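Local coordinates for protein MATE family efflux transporter (Vibrio cholerae, PDB 6IDP) that probably exports drugs and other organic compounds across the bacterial inner membrane, with conformational changes that depend on protons, at residues L135-L138 with A139-T143; P55-M58 with V59-I63; A145-Y148 with F149-V153. All coordinates share one frame; numbering follows the deposited sequence.

Contact 1 of 3, residues L135-L138 with A139-T143. With OLC ((2R)-2,3-dihydroxypropyl (9Z)-octadec-9-enoate), chain R.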
loop_
_atom_site.group_PDB
_atom_site.type_symbol
_atom_site.label_atom_id
_atom_site.label_comp_id
_atom_site.label_asym_id
_atom_site.label_seq_id
_atom_site.Cartn_x
_atom_site.Cartn_y
_atom_site.Cartn_z
ATOM N N LEU A 135 -5.040 13.875 18.967
ATOM C CA LEU A 135 -4.689 13.076 20.135
ATOM C C LEU A 135 -5.187 11.648 19.953
ATOM O O LEU A 135 -4.410 10.691 20.016
ATOM C CB LEU A 135 -5.272 13.687 21.411
ATOM C CG LEU A 135 -4.603 14.983 21.871
ATOM C CD1 LEU A 135 -5.307 15.559 23.089
ATOM C CD2 LEU A 135 -3.131 14.735 22.162
ATOM N N TRP A 136 -6.486 11.514 19.706
ATOM C CA TRP A 136 -7.085 10.208 19.469
ATOM C C TRP A 136 -6.593 9.591 18.165
ATOM O O TRP A 136 -6.329 8.389 18.101
ATOM C CB TRP A 136 -8.609 10.316 19.447
ATOM C CG TRP A 136 -9.206 10.760 20.746
ATOM C CD1 TRP A 136 -9.671 12.007 21.051
ATOM C CD2 TRP A 136 -9.408 9.959 21.917
ATOM N NE1 TRP A 136 -10.149 12.031 22.339
ATOM C CE2 TRP A 136 -9.999 10.786 22.892
ATOM C CE3 TRP A 136 -9.144 8.624 22.236
ATOM C CZ2 TRP A 136 -10.331 10.322 24.162
ATOM C CZ3 TRP A 136 -9.477 8.164 23.497
ATOM C CH2 TRP A 136 -10.063 9.010 24.444
ATOM N N TRP A 137 -6.466 10.411 17.126
ATOM C CA TRP A 137 -6.137 9.885 15.808
ATOM C C TRP A 137 -4.696 9.389 15.708
ATOM O O TRP A 137 -4.446 8.342 15.117
ATOM C CB TRP A 137 -6.396 10.928 14.716
ATOM C CG TRP A 137 -6.139 10.347 13.370
ATOM C CD1 TRP A 137 -7.019 9.651 12.598
ATOM C CD2 TRP A 137 -4.900 10.363 12.654
ATOM N NE1 TRP A 137 -6.411 9.248 11.436
ATOM C CE2 TRP A 137 -5.108 9.671 11.447
ATOM C CE3 TRP A 137 -3.637 10.903 12.913
ATOM C CZ2 TRP A 137 -4.103 9.506 10.500
ATOM C CZ3 TRP A 137 -2.641 10.737 11.973
ATOM C CH2 TRP A 137 -2.879 10.046 10.781
ATOM N N LEU A 138 -3.753 10.142 16.264
ATOM C CA LEU A 138 -2.357 9.710 16.265
ATOM C C LEU A 138 -2.199 8.429 17.077
ATOM O O LEU A 138 -1.368 7.576 16.756
ATOM C CB LEU A 138 -1.440 10.806 16.815
ATOM C CG LEU A 138 -1.090 11.928 15.832
ATOM C CD1 LEU A 138 -0.407 13.087 16.542
ATOM C CD2 LEU A 138 -0.210 11.388 14.712
ATOM N N ALA A 139 -3.009 8.295 18.122
ATOM C CA ALA A 139 -3.021 7.084 18.935
ATOM C C ALA A 139 -3.508 5.891 18.117
ATOM O O ALA A 139 -3.015 4.776 18.271
ATOM C CB ALA A 139 -3.897 7.279 20.160
ATOM N N SER A 140 -4.485 6.138 17.249
ATOM C CA SER A 140 -5.008 5.110 16.359
ATOM C C SER A 140 -3.993 4.773 15.275
ATOM O O SER A 140 -3.916 3.632 14.820
ATOM C CB SER A 140 -6.326 5.562 15.720
ATOM O OG SER A 140 -6.105 6.613 14.798
ATOM N N ALA A 141 -3.220 5.771 14.860
ATOM C CA ALA A 141 -2.188 5.559 13.853
ATOM C C ALA A 141 -1.072 4.677 14.407
ATOM O O ALA A 141 -0.546 3.812 13.705
ATOM C CB ALA A 141 -1.631 6.890 13.371
ATOM N N TRP A 142 -0.716 4.898 15.670
ATOM C CA TRP A 142 0.329 4.110 16.311
ATOM C C TRP A 142 -0.118 2.665 16.482
ATOM O O TRP A 142 0.631 1.734 16.190
ATOM C CB TRP A 142 0.713 4.707 17.669
ATOM C CG TRP A 142 1.864 3.994 18.324
ATOM C CD1 TRP A 142 3.190 4.297 18.206
ATOM C CD2 TRP A 142 1.790 2.853 19.190
ATOM N NE1 TRP A 142 3.945 3.420 18.945
ATOM C CE2 TRP A 142 3.110 2.523 19.557
ATOM C CE3 TRP A 142 0.737 2.079 19.687
ATOM C CZ2 TRP A 142 3.404 1.452 20.404
ATOM C CZ3 TRP A 142 1.031 1.017 20.526
ATOM C CH2 TRP A 142 2.353 0.713 20.876
ATOM N N THR A 143 -1.344 2.490 16.964
ATOM C CA THR A 143 -1.910 1.164 17.171
ATOM C C THR A 143 -2.014 0.405 15.844
ATOM O O THR A 143 -1.738 -0.791 15.785
ATOM C CB THR A 143 -3.300 1.252 17.837
ATOM O OG1 THR A 143 -3.208 2.053 19.020
ATOM C CG2 THR A 143 -3.813 -0.125 18.211
HETATM C C18 OLC R . 1.824 5.667 21.754
HETATM C C10 OLC R . 1.818 13.451 22.592
HETATM C C9 OLC R . 2.098 14.427 23.483
HETATM C C17 OLC R . 0.750 6.555 21.164
HETATM C C11 OLC R . 0.432 13.312 22.000
HETATM C C8 OLC R . 1.036 15.417 23.917
HETATM C C16 OLC R . 1.360 7.877 20.750
HETATM C C12 OLC R . 0.530 12.722 20.607
HETATM C C7 OLC R . 1.644 16.426 24.867
HETATM C C15 OLC R . 0.275 8.916 20.554
HETATM C C13 OLC R . -0.143 11.366 20.572
HETATM C C6 OLC R . 0.810 17.689 24.861
HETATM C C14 OLC R . 0.911 10.287 20.453
HETATM C C5 OLC R . 1.718 18.899 24.886
#
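Trp-137 and Ala-141 meet one turn apart on helix 124-156. The CB of Ala-141 lies over one face of the indole, offset toward its rim, 4.2 Å from CZ3 of Trp-137; a methyl is small enough to sit beneath so broad a ring. With CG anti to its own N (chi1 -176°), Trp-137 stands its indole out from the helix and turns one face to that methyl. Ala-141 N donates to Trp-137 O at 2.9 Å. Ser-140 turns its hydroxyl back to the same carbonyl, OG to Trp-137 O at a very short 2.4 Å, a length to be read with caution. Thr-143 OG1 bonds Ala-139 O, four residues back, at 2.8 Å, reaching it from the face opposite Thr-143 N.

Another side of the helix is apolar and meets lipid. The acyl chain of a monoolein runs past Leu-135 and Leu-138 to Trp-142, where C18 lies over a ring face, 3.8 Å from CD2 of Trp-142. The NE1 of Trp-142 is tied to Gly-99 O of helix 84-111, which fixes the ring against the neighbouring helix. Thr-143, and apparently Ser-140, thus spend their hydroxyls on helix carbonyls, a chemistry suited to a membrane helix.

Contact 2 of 3, residues P55-M58 with V59-I63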
loop_
_atom_site.group_PDB
_atom_site.type_symbol
_atom_site.label_atom_id
_atom_site.label_comp_id
_atom_site.label_asym_id
_atom_site.label_seq_id
_atom_site.Cartn_x
_atom_site.Cartn_y
_atom_site.Cartn_z
ATOM N N PRO A 55 -3.112 14.061 4.669
ATOM C CA PRO A 55 -1.686 14.112 4.314
ATOM C C PRO A 55 -0.762 13.603 5.419
ATOM O O PRO A 55 0.241 12.956 5.116
ATOM C CB PRO A 55 -1.443 15.602 4.052
ATOM C CG PRO A 55 -2.509 16.301 4.812
ATOM C CD PRO A 55 -3.705 15.412 4.705
ATOM N N ILE A 56 -1.090 13.884 6.676
ATOM C CA ILE A 56 -0.269 13.415 7.785
ATOM C C ILE A 56 -0.403 11.898 7.915
ATOM O O ILE A 56 0.481 11.230 8.450
ATOM C CB ILE A 56 -0.651 14.111 9.120
ATOM C CG1 ILE A 56 0.555 14.179 10.058
ATOM C CG2 ILE A 56 -1.823 13.420 9.797
ATOM C CD1 ILE A 56 1.687 15.026 9.529
ATOM N N GLN A 57 -1.504 11.358 7.398
ATOM C CA GLN A 57 -1.738 9.921 7.406
ATOM C C GLN A 57 -0.857 9.221 6.380
ATOM O O GLN A 57 -0.308 8.154 6.651
ATOM C CB GLN A 57 -3.209 9.611 7.129
ATOM C CG GLN A 57 -3.568 8.137 7.225
ATOM C CD GLN A 57 -5.002 7.867 6.820
ATOM O OE1 GLN A 57 -5.410 8.175 5.701
ATOM N NE2 GLN A 57 -5.779 7.297 7.734
ATOM N N MET A 58 -0.729 9.827 5.202
ATOM C CA MET A 58 0.089 9.262 4.135
ATOM C C MET A 58 1.532 9.090 4.585
ATOM O O MET A 58 2.187 8.103 4.241
ATOM C CB MET A 58 0.042 10.144 2.887
ATOM C CG MET A 58 -1.302 10.181 2.186
ATOM S SD MET A 58 -1.149 10.895 0.538
ATOM C CE MET A 58 -0.247 12.396 0.907
ATOM N N VAL A 59 2.018 10.057 5.356
ATOM C CA VAL A 59 3.372 10.014 5.889
ATOM C C VAL A 59 3.561 8.831 6.837
ATOM O O VAL A 59 4.539 8.091 6.725
ATOM C CB VAL A 59 3.722 11.325 6.619
ATOM C CG1 VAL A 59 4.970 11.154 7.471
ATOM C CG2 VAL A 59 3.904 12.452 5.613
ATOM N N ILE A 60 2.621 8.652 7.761
ATOM C CA ILE A 60 2.684 7.538 8.699
ATOM C C ILE A 60 2.588 6.206 7.962
ATOM O O ILE A 60 3.337 5.272 8.250
ATOM C CB ILE A 60 1.560 7.602 9.753
ATOM C CG1 ILE A 60 1.541 8.966 10.442
ATOM C CG2 ILE A 60 1.723 6.482 10.775
ATOM C CD1 ILE A 60 2.841 9.329 11.111
ATOM N N ILE A 61 1.664 6.130 7.010
ATOM C CA ILE A 61 1.473 4.915 6.231
ATOM C C ILE A 61 2.720 4.605 5.408
ATOM O O ILE A 61 3.175 3.462 5.370
ATOM C CB ILE A 61 0.247 5.025 5.302
ATOM C CG1 ILE A 61 -1.029 5.174 6.131
ATOM C CG2 ILE A 61 0.144 3.802 4.403
ATOM C CD1 ILE A 61 -1.227 4.073 7.151
ATOM N N GLY A 62 3.278 5.630 4.768
ATOM C CA GLY A 62 4.503 5.475 4.003
ATOM C C GLY A 62 5.656 4.962 4.846
ATOM O O GLY A 62 6.501 4.203 4.368
ATOM N N ILE A 63 5.686 5.371 6.108
ATOM C CA ILE A 63 6.739 4.956 7.023
ATOM C C ILE A 63 6.560 3.503 7.463
ATOM O O ILE A 63 7.508 2.717 7.425
ATOM C CB ILE A 63 6.791 5.876 8.259
ATOM C CG1 ILE A 63 7.440 7.213 7.889
ATOM C CG2 ILE A 63 7.554 5.217 9.397
ATOM C CD1 ILE A 63 7.383 8.252 8.987
#
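Gln-57 and Ile-61 lie side by side one turn apart on helix 54-80, pointing the same way, with CG of Gln-57 4.1 Å from CG1 of Ile-61. The glutamine sets CG anti to its backbone N (chi1 -175°) and stays extended through chi2, so its methylenes supply the apolar flank while the amide is carried beyond the contact. Ile-61 swings CG1 anti to its carbonyl carbon (chi1 -64°), and this carbon settles 3.1 Å from Gln-57 O. The same oxygen accepts the N-H of Ile-61 at 2.8 Å, its hydrogen bond; CG1 merely packs against it.

Ile-60 repeats the pattern on another side of the helix: its CG1 comes within 3.2 Å of Ile-56 O, whereas the hydrogen bond from Ile-60 N to that oxygen is weak. Both isoleucines also bend at chi2, near -55°, which folds CD1 back instead of letting the chain run straight out. Beta-branched residues suit such a transmembrane helix, since they wrap the backbone closely and still present a broad hydrocarbon surface to neighbours. This one belongs to the all-helical MATE fold, and its sides face different partners: Ile-56 and Ile-60 pack on Leu-109 of helix 84-111, Ile-63 on Met-241 of helix 226-259, while a monoolein touches Ile-61.

Val-59 places CG1 anti to its N, which puts CG2 anti to the carbonyl carbon and beside the backbone N, 3.7 Å from Pro-55 O. Pro-55 itself, lacking an N-H, fits near the start of the helix, where its nitrogen need not donate to a preceding turn. Met-58 runs out from the axis and then bends at chi3, a flexible, unbranched chain that touches Pro-248 of helix 226-259. Gly-62 N closes the turn on Met-58 O at 2.8 Å.

Contact 3 of 3, residues A145-Y148 with F149-V153. With OLC ((2R)-2,3-dihydroxypropyl (9Z)-octadec-9-enoate), chain B.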
loop_
_atom_site.group_PDB
_atom_site.type_symbol
_atom_site.label_atom_id
_atom_site.label_comp_id
_atom_site.label_asym_id
_atom_site.label_seq_id
_atom_site.Cartn_x
_atom_site.Cartn_y
_atom_site.Cartn_z
ATOM N N ALA A 145 -0.144 0.968 13.125
ATOM C CA ALA A 145 1.215 0.692 12.676
ATOM C C ALA A 145 1.768 -0.562 13.348
ATOM O O ALA A 145 2.389 -1.397 12.693
ATOM C CB ALA A 145 2.116 1.884 12.953
ATOM N N MET A 146 1.531 -0.687 14.653
ATOM C CA MET A 146 2.004 -1.830 15.424
ATOM C C MET A 146 1.358 -3.135 14.977
ATOM O O MET A 146 2.032 -4.161 14.872
ATOM C CB MET A 146 1.746 -1.618 16.917
ATOM C CG MET A 146 2.533 -0.482 17.527
ATOM S SD MET A 146 4.304 -0.627 17.234
ATOM C CE MET A 146 4.648 -2.234 17.952
ATOM N N LEU A 147 0.050 -3.097 14.736
ATOM C CA LEU A 147 -0.658 -4.262 14.219
ATOM C C LEU A 147 -0.079 -4.650 12.861
ATOM O O LEU A 147 0.109 -5.831 12.569
ATOM C CB LEU A 147 -2.160 -3.985 14.107
ATOM C CG LEU A 147 -3.056 -5.132 13.632
ATOM C CD1 LEU A 147 -2.879 -6.359 14.515
ATOM C CD2 LEU A 147 -4.516 -4.707 13.606
ATOM N N TYR A 148 0.221 -3.643 12.043
ATOM C CA TYR A 148 0.801 -3.872 10.727
ATOM C C TYR A 148 2.187 -4.514 10.825
ATOM O O TYR A 148 2.543 -5.363 10.007
ATOM C CB TYR A 148 0.882 -2.561 9.937
ATOM C CG TYR A 148 1.374 -2.748 8.517
ATOM C CD1 TYR A 148 0.511 -3.167 7.514
ATOM C CD2 TYR A 148 2.703 -2.513 8.180
ATOM C CE1 TYR A 148 0.952 -3.346 6.216
ATOM C CE2 TYR A 148 3.154 -2.689 6.882
ATOM C CZ TYR A 148 2.273 -3.105 5.905
ATOM O OH TYR A 148 2.710 -3.281 4.612
ATOM N N PHE A 149 2.964 -4.106 11.824
ATOM C CA PHE A 149 4.296 -4.668 12.025
ATOM C C PHE A 149 4.212 -6.137 12.434
ATOM O O PHE A 149 5.031 -6.952 12.010
ATOM C CB PHE A 149 5.073 -3.863 13.072
ATOM C CG PHE A 149 5.315 -2.430 12.683
ATOM C CD1 PHE A 149 5.527 -2.080 11.357
ATOM C CD2 PHE A 149 5.322 -1.429 13.646
ATOM C CE1 PHE A 149 5.747 -0.757 11.000
ATOM C CE2 PHE A 149 5.536 -0.105 13.294
ATOM C CZ PHE A 149 5.751 0.231 11.974
ATOM N N TYR A 150 3.223 -6.471 13.260
ATOM C CA TYR A 150 2.962 -7.867 13.599
ATOM C C TYR A 150 2.577 -8.654 12.351
ATOM O O TYR A 150 3.007 -9.794 12.170
ATOM C CB TYR A 150 1.856 -7.989 14.649
ATOM C CG TYR A 150 2.317 -7.804 16.077
ATOM C CD1 TYR A 150 3.161 -8.728 16.680
ATOM C CD2 TYR A 150 1.889 -6.719 16.831
ATOM C CE1 TYR A 150 3.578 -8.567 17.991
ATOM C CE2 TYR A 150 2.297 -6.550 18.139
ATOM C CZ TYR A 150 3.141 -7.475 18.714
ATOM O OH TYR A 150 3.548 -7.305 20.016
ATOM N N TYR A 151 1.758 -8.039 11.500
ATOM C CA TYR A 151 1.351 -8.649 10.237
ATOM C C TYR A 151 2.562 -8.927 9.355
ATOM O O TYR A 151 2.616 -9.941 8.660
ATOM C CB TYR A 151 0.363 -7.751 9.481
ATOM C CG TYR A 151 -1.029 -7.695 10.065
ATOM C CD1 TYR A 151 -1.429 -8.579 11.060
ATOM C CD2 TYR A 151 -1.951 -6.760 9.610
ATOM C CE1 TYR A 151 -2.711 -8.524 11.589
ATOM C CE2 TYR A 151 -3.229 -6.698 10.134
ATOM C CZ TYR A 151 -3.604 -7.581 11.119
ATOM O OH TYR A 151 -4.875 -7.515 11.637
ATOM N N SER A 152 3.526 -8.012 9.384
ATOM C CA SER A 152 4.730 -8.132 8.572
ATOM C C SER A 152 5.626 -9.265 9.060
ATOM O O SER A 152 6.274 -9.932 8.259
ATOM C CB SER A 152 5.506 -6.813 8.566
ATOM O OG SER A 152 4.720 -5.775 8.006
ATOM N N VAL A 153 5.661 -9.477 10.373
ATOM C CA VAL A 153 6.411 -10.591 10.937
ATOM C C VAL A 153 5.757 -11.928 10.565
ATOM O O VAL A 153 6.451 -12.882 10.215
ATOM C CB VAL A 153 6.541 -10.464 12.472
ATOM C CG1 VAL A 153 7.144 -11.726 13.072
ATOM C CG2 VAL A 153 7.383 -9.245 12.831
HETATM C C18 OLC B . -4.682 -3.433 9.971
HETATM C C10 OLC B . -2.059 -0.588 4.088
HETATM C C9 OLC B . -1.615 -1.303 3.033
HETATM C C17 OLC B . -3.437 -2.705 9.516
HETATM C C11 OLC B . -1.103 -0.158 5.178
HETATM C C8 OLC B . -0.155 -1.683 2.928
HETATM C C16 OLC B . -3.413 -1.316 10.117
HETATM C C12 OLC B . -1.876 0.454 6.327
HETATM C C15 OLC B . -2.714 -0.354 9.178
HETATM C C13 OLC B . -3.015 -0.463 6.719
HETATM C C14 OLC B . -3.628 -0.000 8.024
#
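Leu-147 rests on the ring of Tyr-151, one turn further along helix 124-156, in a CH-pi contact: its CG stands 4.0 Å from the ring centroid, over the face. With CG anti to the backbone N (chi1 -178°), the leucine swings out from the helix, and its CD2 comes 3.4 Å from the Tyr-151 OH. In a second apolar group, the flexible thioether of Met-146 bends at chi2 and chi3 to bring SD to the ring edge of Phe-149, in plane and 3.8 Å from CD2, a Met-aromatic contact, while the small CB of Ala-145 fits 4.0 Å from Phe-149 CE2.

These aromatics sit in the N-terminal half of the MATE fold, enclosed by other helices: Phe-149 packs on Leu-67 of helix 54-80 and Ile-95 of helix 84-111, and Tyr-151 on Pro-163 of helix 161-184. A monoolein chain ends beside Tyr-151 CE2.

Ala-145 O and Leu-147 O lie over one face of Phe-149 and Tyr-151 respectively, each offset toward the rim. The Tyr-148 ring stands between that lipid and Ser-152, its CE2 3.6 Å from Ser-152 OG. Compact Ser-152 sends both N and OG to Tyr-148 O, from opposite faces of the carbonyl plane, at 2.9 Å and 3.0 Å respectively.

Overall arrangement
Contacts 1 and 3 are successive portions of helix 124-156, while contact 2 lies on helix 54-80; all three are local, within one helix. Contact 3 is the most thoroughly buried, with aromatic and sulfur packing among several helices. Contacts 1 and 2 are partly buried, each having exposed residues besides its packed ones. The two helices meet directly where the Trp-137 indole rests on Ile-56 and Gln-57, its CZ2 3.5 Å from CB of Gln-57. Contacts 2 and 3 do not touch, their nearest atoms being about 5 Å apart, though Gln-64, just beyond contact 2, packs on Tyr-148. Hydroxyl-to-carbonyl bonds mark contacts 1 and 3, whereas contact 2 relies on branched aliphatic chains.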